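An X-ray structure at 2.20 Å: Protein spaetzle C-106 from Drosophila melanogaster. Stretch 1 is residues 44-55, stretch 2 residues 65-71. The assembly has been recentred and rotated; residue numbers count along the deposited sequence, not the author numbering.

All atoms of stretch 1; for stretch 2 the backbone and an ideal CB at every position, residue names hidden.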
ATOM      1  N   ILE C  44      16.212   4.048 -24.428  1.00 56.99           N
ATOM      2  CA  ILE C  44      16.234   4.625 -23.101  1.00 54.58           C
ATOM      3  C   ILE C  44      15.426   5.908 -23.090  1.00 51.42           C
ATOM      4  O   ILE C  44      15.192   6.507 -24.137  1.00 55.84           O
ATOM      5  CB  ILE C  44      17.675   4.939 -22.665  1.00 52.36           C
ATOM      6  CG1 ILE C  44      18.250   6.082 -23.508  1.00 54.28           C
ATOM      7  CG2 ILE C  44      18.537   3.704 -22.783  1.00 44.70           C
ATOM      8  CD1 ILE C  44      19.690   6.415 -23.186  1.00 56.30           C
ATOM      9  N   GLU C  45      14.976   6.311 -21.908  1.00 49.42           N
ATOM     10  CA  GLU C  45      14.362   7.619 -21.741  1.00 44.73           C
ATOM     11  C   GLU C  45      15.067   8.381 -20.635  1.00 39.66           C
ATOM     12  O   GLU C  45      15.174   7.885 -19.511  1.00 46.64           O
ATOM     13  CB  GLU C  45      12.871   7.496 -21.430  1.00 50.88           C
ATOM     14  CG  GLU C  45      12.158   8.850 -21.336  1.00 54.00           C
ATOM     15  CD  GLU C  45      10.655   8.707 -21.231  1.00 56.33           C
ATOM     16  OE1 GLU C  45      10.061   9.196 -20.237  1.00 50.40           O
ATOM     17  OE2 GLU C  45      10.077   8.090 -22.152  1.00 60.45           O
ATOM     18  N   GLU C  46      15.558   9.575 -20.956  1.00 40.19           N
ATOM     19  CA  GLU C  46      16.284  10.399 -19.990  1.00 42.49           C
ATOM     20  C   GLU C  46      15.599  11.729 -19.792  1.00 43.61           C
ATOM     21  O   GLU C  46      15.071  12.287 -20.744  1.00 48.25           O
ATOM     22  CB  GLU C  46      17.708  10.678 -20.467  1.00 41.02           C
ATOM     23  CG  GLU C  46      18.653   9.510 -20.359  1.00 55.39           C
ATOM     24  CD  GLU C  46      20.063   9.881 -20.763  1.00 60.62           C
ATOM     25  OE1 GLU C  46      20.223  10.513 -21.828  1.00 61.51           O
ATOM     26  OE2 GLU C  46      21.008   9.547 -20.009  1.00 63.32           O
ATOM     27  N   CYS C  47      15.616  12.235 -18.560  1.00 35.63           N
ATOM     28  CA  CYS C  47      15.108  13.569 -18.285  1.00 37.33           C
ATOM     29  C   CYS C  47      15.895  14.588 -19.120  1.00 44.09           C
ATOM     30  O   CYS C  47      17.120  14.504 -19.207  1.00 45.96           O
ATOM     31  CB  CYS C  47      15.216  13.907 -16.795  1.00 38.44           C
ATOM     32  SG  CYS C  47      14.200  12.870 -15.689  1.00 47.64           S
ATOM     33  N   GLU C  48      15.186  15.536 -19.733  1.00 58.35           N
ATOM     34  CA  GLU C  48      15.824  16.547 -20.571  1.00 64.72           C
ATOM     35  C   GLU C  48      16.732  17.448 -19.737  1.00 75.83           C
ATOM     36  O   GLU C  48      17.755  17.928 -20.227  1.00 86.05           O
ATOM     37  CB  GLU C  48      14.787  17.376 -21.342  1.00 58.28           C
ATOM     38  CG  GLU C  48      15.363  18.124 -22.540  1.00 73.32           C
ATOM     39  CD  GLU C  48      14.360  19.052 -23.208  1.00 76.10           C
ATOM     40  OE1 GLU C  48      13.619  18.599 -24.112  1.00 73.83           O
ATOM     41  OE2 GLU C  48      14.320  20.240 -22.826  1.00 77.04           O
ATOM     42  N   GLY C  49      16.368  17.668 -18.476  1.00 75.13           N
ATOM     43  CA  GLY C  49      17.221  18.421 -17.571  1.00 83.63           C
ATOM     44  C   GLY C  49      17.457  17.738 -16.232  1.00 83.39           C
ATOM     45  O   GLY C  49      16.852  16.706 -15.940  1.00 89.81           O
ATOM     46  N   ALA C  50      18.336  18.313 -15.415  1.00 72.75           N
ATOM     47  CA  ALA C  50      18.563  17.814 -14.059  1.00 70.17           C
ATOM     48  C   ALA C  50      17.824  18.655 -13.012  1.00 64.45           C
ATOM     49  O   ALA C  50      17.972  19.876 -12.979  1.00 63.92           O
ATOM     50  CB  ALA C  50      20.056  17.781 -13.749  1.00 74.66           C
ATOM     51  N   ASP C  51      17.028  17.994 -12.172  1.00 66.10           N
ATOM     52  CA  ASP C  51      16.309  18.649 -11.070  1.00 66.87           C
ATOM     53  C   ASP C  51      15.313  19.706 -11.526  1.00 59.57           C
ATOM     54  O   ASP C  51      14.925  20.580 -10.750  1.00 64.21           O
ATOM     55  CB  ASP C  51      17.280  19.292 -10.076  1.00 74.41           C
ATOM     56  CG  ASP C  51      18.155  18.280  -9.377  1.00 83.74           C
ATOM     57  OD1 ASP C  51      18.218  17.121  -9.839  1.00 83.91           O
ATOM     58  OD2 ASP C  51      18.788  18.651  -8.367  1.00 91.35           O
ATOM     59  N   GLN C  52      14.900  19.632 -12.782  1.00 49.12           N
ATOM     60  CA  GLN C  52      13.983  20.624 -13.315  1.00 55.07           C
ATOM     61  C   GLN C  52      12.625  20.518 -12.626  1.00 49.51           C
ATOM     62  O   GLN C  52      12.131  19.415 -12.386  1.00 48.03           O
ATOM     63  CB  GLN C  52      13.856  20.465 -14.829  1.00 40.60           C
ATOM     64  CG  GLN C  52      15.180  20.708 -15.572  1.00 44.61           C
ATOM     65  CD  GLN C  52      15.594  22.174 -15.558  1.00 53.47           C
ATOM     66  OE1 GLN C  52      16.699  22.521 -15.135  1.00 59.00           O
ATOM     67  NE2 GLN C  52      14.702  23.040 -16.021  1.00 49.32           N
ATOM     68  N   PRO C  53      12.037  21.669 -12.266  1.00 48.19           N
ATOM     69  CA  PRO C  53      10.671  21.652 -11.731  1.00 48.68           C
ATOM     70  C   PRO C  53       9.720  21.102 -12.788  1.00 39.08           C
ATOM     71  O   PRO C  53       9.996  21.234 -13.978  1.00 31.41           O
ATOM     72  CB  PRO C  53      10.381  23.133 -11.456  1.00 48.29           C
ATOM     73  CG  PRO C  53      11.366  23.889 -12.309  1.00 50.01           C
ATOM     74  CD  PRO C  53      12.592  23.032 -12.346  1.00 46.22           C
ATOM     75  N   CYS C  54       8.635  20.475 -12.359  1.00 36.29           N
ATOM     76  CA  CYS C  54       7.697  19.870 -13.296  1.00 37.94           C
ATOM     77  C   CYS C  54       6.817  20.940 -13.952  1.00 30.13           C
ATOM     78  O   CYS C  54       6.593  22.011 -13.383  1.00 31.25           O
ATOM     79  CB  CYS C  54       6.824  18.817 -12.579  1.00 32.59           C
ATOM     80  SG  CYS C  54       7.718  17.627 -11.502  1.00 30.97           S
ATOM     81  N   ASP C  55       6.309  20.645 -15.144  1.00 29.18           N
ATOM     82  CA  ASP C  55       5.391  21.548 -15.833  1.00 24.62           C
ATOM     83  C   ASP C  55       3.992  21.229 -15.301  1.00 27.64           C
ATOM     84  O   ASP C  55       3.815  20.216 -14.637  1.00 20.98           O
ATOM     85  CB  ASP C  55       5.472  21.315 -17.347  1.00 27.09           C
ATOM     86  CG  ASP C  55       4.933  22.495 -18.171  1.00 34.14           C
ATOM     87  OD1 ASP C  55       4.293  23.423 -17.608  1.00 32.33           O
ATOM     88  OD2 ASP C  55       5.140  22.471 -19.405  1.00 27.75           O
ATOM     89  N   UNK C  65       6.877  20.669  -3.562  1.00 31.45           N
ATOM     90  CA  UNK C  65       8.080  20.958  -4.347  1.00 35.17           C
ATOM     91  C   UNK C  65       8.313  20.018  -5.534  1.00 38.82           C
ATOM     92  O   UNK C  65       9.294  19.278  -5.551  1.00 36.67           O
ATOM     93  CB  UNK C  65       9.301  20.903  -3.427  1.00 35.17           C
ATOM     94  N   UNK C  66       7.408  20.038  -6.529  1.00 30.16           N
ATOM     95  CA  UNK C  66       7.512  19.038  -7.595  1.00 34.55           C
ATOM     96  C   UNK C  66       8.814  19.133  -8.399  1.00 39.35           C
ATOM     97  O   UNK C  66       9.224  20.225  -8.787  1.00 47.88           O
ATOM     98  CB  UNK C  66       6.321  19.181  -8.545  1.00 34.55           C
ATOM     99  N   UNK C  67       9.463  17.991  -8.613  1.00 46.92           N
ATOM    100  CA  UNK C  67      10.750  17.933  -9.306  1.00 44.09           C
ATOM    101  C   UNK C  67      10.782  16.753 -10.275  1.00 42.35           C
ATOM    102  O   UNK C  67      10.255  15.684  -9.976  1.00 44.30           O
ATOM    103  CB  UNK C  67      11.898  17.825  -8.300  1.00 44.09           C
ATOM    104  N   UNK C  68      11.400  16.941 -11.433  1.00 41.37           N
ATOM    105  CA  UNK C  68      11.530  15.855 -12.384  1.00 36.22           C
ATOM    106  C   UNK C  68      12.677  14.939 -11.955  1.00 47.85           C
ATOM    107  O   UNK C  68      13.784  15.396 -11.668  1.00 53.54           O
ATOM    108  CB  UNK C  68      11.760  16.395 -13.797  1.00 36.22           C
ATOM    109  N   UNK C  69      12.397  13.642 -11.888  1.00 39.89           N
ATOM    110  CA  UNK C  69      13.388  12.662 -11.470  1.00 48.33           C
ATOM    111  C   UNK C  69      13.609  11.590 -12.521  1.00 43.57           C
ATOM    112  O   UNK C  69      12.673  11.160 -13.202  1.00 43.93           O
ATOM    113  CB  UNK C  69      12.963  12.014 -10.151  1.00 48.33           C
ATOM    114  N   UNK C  70      14.858  11.160 -12.640  1.00 43.40           N
ATOM    115  CA  UNK C  70      15.221  10.100 -13.563  1.00 45.04           C
ATOM    116  C   UNK C  70      14.891   8.740 -12.953  1.00 51.71           C
ATOM    117  O   UNK C  70      15.271   8.461 -11.820  1.00 49.50           O
ATOM    118  CB  UNK C  70      16.706  10.184 -13.924  1.00 45.04           C
ATOM    119  N   UNK C  71      14.186   7.895 -13.700  1.00 54.02           N
ATOM    120  CA  UNK C  71      13.962   6.525 -13.246  1.00 53.46           C
ATOM    121  C   UNK C  71      14.732   5.493 -14.046  1.00 57.63           C
ATOM    122  O   UNK C  71      15.043   5.700 -15.229  1.00 58.08           O
ATOM    123  CB  UNK C  71      12.469   6.197 -13.307  1.00 53.46           C
TER

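Position 65 has a positive phi (33/65), a left-handed conformation in which glycine, asparagine and aspartate are the usual occupants. Its CB points sideways with nothing of stretch 1 within 5.5 Å, so stretch 1 sets no further limit. The residue is Asn65, which makes no contact with stretch 1.

At position 66, phi of -62° and psi of 133° suit an extended residue and are compatible with proline. The ideal CB lies 3.6 Å from Cys54 SG, a contact that favours a compact apolar side chain. Pro66 fills the place, its CB 3.8 Å from Cys54 SG. Its carbonyl also faces stretch 1: Pro53 CA approaches Pro66 O at 3.6 Å in a CA-H...O contact.

Position 67 begins the strand, and its CB points away from stretch 1. The carbonyls of Asp51 and Gln52 lie beside it, Gln52 O 4.4 Å from the ideal CB of position 67, so a beta-branched or other aliphatic chain could lie along this backbone. Ile67 is found, with CG2 3.7 Å from Asp51 O and CD1 4.3 Å from Pro53 CA.

Position 68 is the most constrained by its surroundings. CB points toward stretch 1, 3.4 Å from Gln52 O and less than 5 Å from both Cys47 SG and Cys54 SG. So crowded a site suits a small residue such as alanine, serine or cysteine. The amide N donates to Gln52 O at 2.8 Å, a bond open to any residue but proline. The residue is Cys68, whose SG packs 3.9 Å from Cys54 SG, not a disulfide, since each is bonded covalently elsewhere in the structure. The Cys68 carbonyl O accepts a 3.2 Å hydrogen bond from a water O that also donates to Gly49 O (2.6 Å) and accepts from Gln52 N (2.9 Å), tying the loop to the strand.

At position 69, CB points away into space free of stretch 1, and many long or polar residues would serve. Lys69 occupies it; its carbonyl O lies 3.4 Å from Cys47 SG.

Position 70 has a sideways CB, 4.1 Å from Cys47 SG, and within reach stretch 1 offers an acceptor, Glu45 O, and a donor, Cys47 N. A side chain carrying both functions on a flexible stem answers best, though a single donor or acceptor could satisfy one. Gln70 satisfies both: NE2 donates to Glu45 O at 3.0 Å and OE1 accepts from Cys47 N at 2.9 Å.

Position 71 points sideways with no atom of stretch 1 within 5.5 Å of the ideal CB, so almost any residue would do; it is His71, which makes no contact with stretch 1.

Stretch 2, residues 65-71: NPICKQH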
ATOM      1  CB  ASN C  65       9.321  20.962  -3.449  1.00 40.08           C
ATOM      2  CG  ASN C  65      10.526  21.568  -4.138  1.00 60.69           C
ATOM      3  OD1 ASN C  65      11.674  21.207  -3.856  1.00 70.07           O
ATOM      4  ND2 ASN C  65      10.269  22.489  -5.068  1.00 56.70           N
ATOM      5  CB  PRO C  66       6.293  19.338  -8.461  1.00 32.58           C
ATOM      6  CG  PRO C  66       5.311  19.966  -7.489  1.00 31.70           C
ATOM      7  CD  PRO C  66       6.191  20.848  -6.659  1.00 30.33           C
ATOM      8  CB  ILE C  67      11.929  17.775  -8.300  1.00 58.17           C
ATOM      9  CG1 ILE C  67      11.973  18.951  -7.327  1.00 54.83           C
ATOM     10  CG2 ILE C  67      13.261  17.706  -9.030  1.00 59.58           C
ATOM     11  CD1 ILE C  67      12.306  20.270  -7.990  1.00 45.62           C
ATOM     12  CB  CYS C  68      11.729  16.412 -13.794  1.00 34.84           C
ATOM     13  SG  CYS C  68      10.199  17.170 -14.474  1.00 36.82           S
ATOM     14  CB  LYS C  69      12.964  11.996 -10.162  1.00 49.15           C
ATOM     15  CG  LYS C  69      12.810  12.971  -9.019  1.00 56.63           C
ATOM     16  CD  LYS C  69      14.120  13.679  -8.732  1.00 60.01           C
ATOM     17  CE  LYS C  69      14.565  13.405  -7.318  1.00 63.75           C
ATOM     18  NZ  LYS C  69      13.431  13.659  -6.386  1.00 68.61           N
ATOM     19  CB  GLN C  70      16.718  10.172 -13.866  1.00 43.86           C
ATOM     20  CG  GLN C  70      17.200   9.092 -14.820  1.00 43.22           C
ATOM     21  CD  GLN C  70      16.631   9.269 -16.210  1.00 50.82           C
ATOM     22  OE1 GLN C  70      16.858  10.293 -16.859  1.00 53.36           O
ATOM     23  NE2 GLN C  70      15.874   8.280 -16.670  1.00 48.55           N
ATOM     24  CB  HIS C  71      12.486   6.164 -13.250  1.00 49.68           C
ATOM     25  CG  HIS C  71      11.789   6.538 -11.987  1.00 66.21           C
ATOM     26  ND1 HIS C  71      10.867   5.719 -11.374  1.00 78.19           N
ATOM     27  CD2 HIS C  71      11.888   7.645 -11.215  1.00 69.93           C
ATOM     28  CE1 HIS C  71      10.423   6.310 -10.277  1.00 85.26           C
ATOM     29  NE2 HIS C  71      11.027   7.480 -10.160  1.00 77.20           N
TER
HETATM   30  O   HOH W   1      15.090  17.109 -14.095  1.00 54.25           O
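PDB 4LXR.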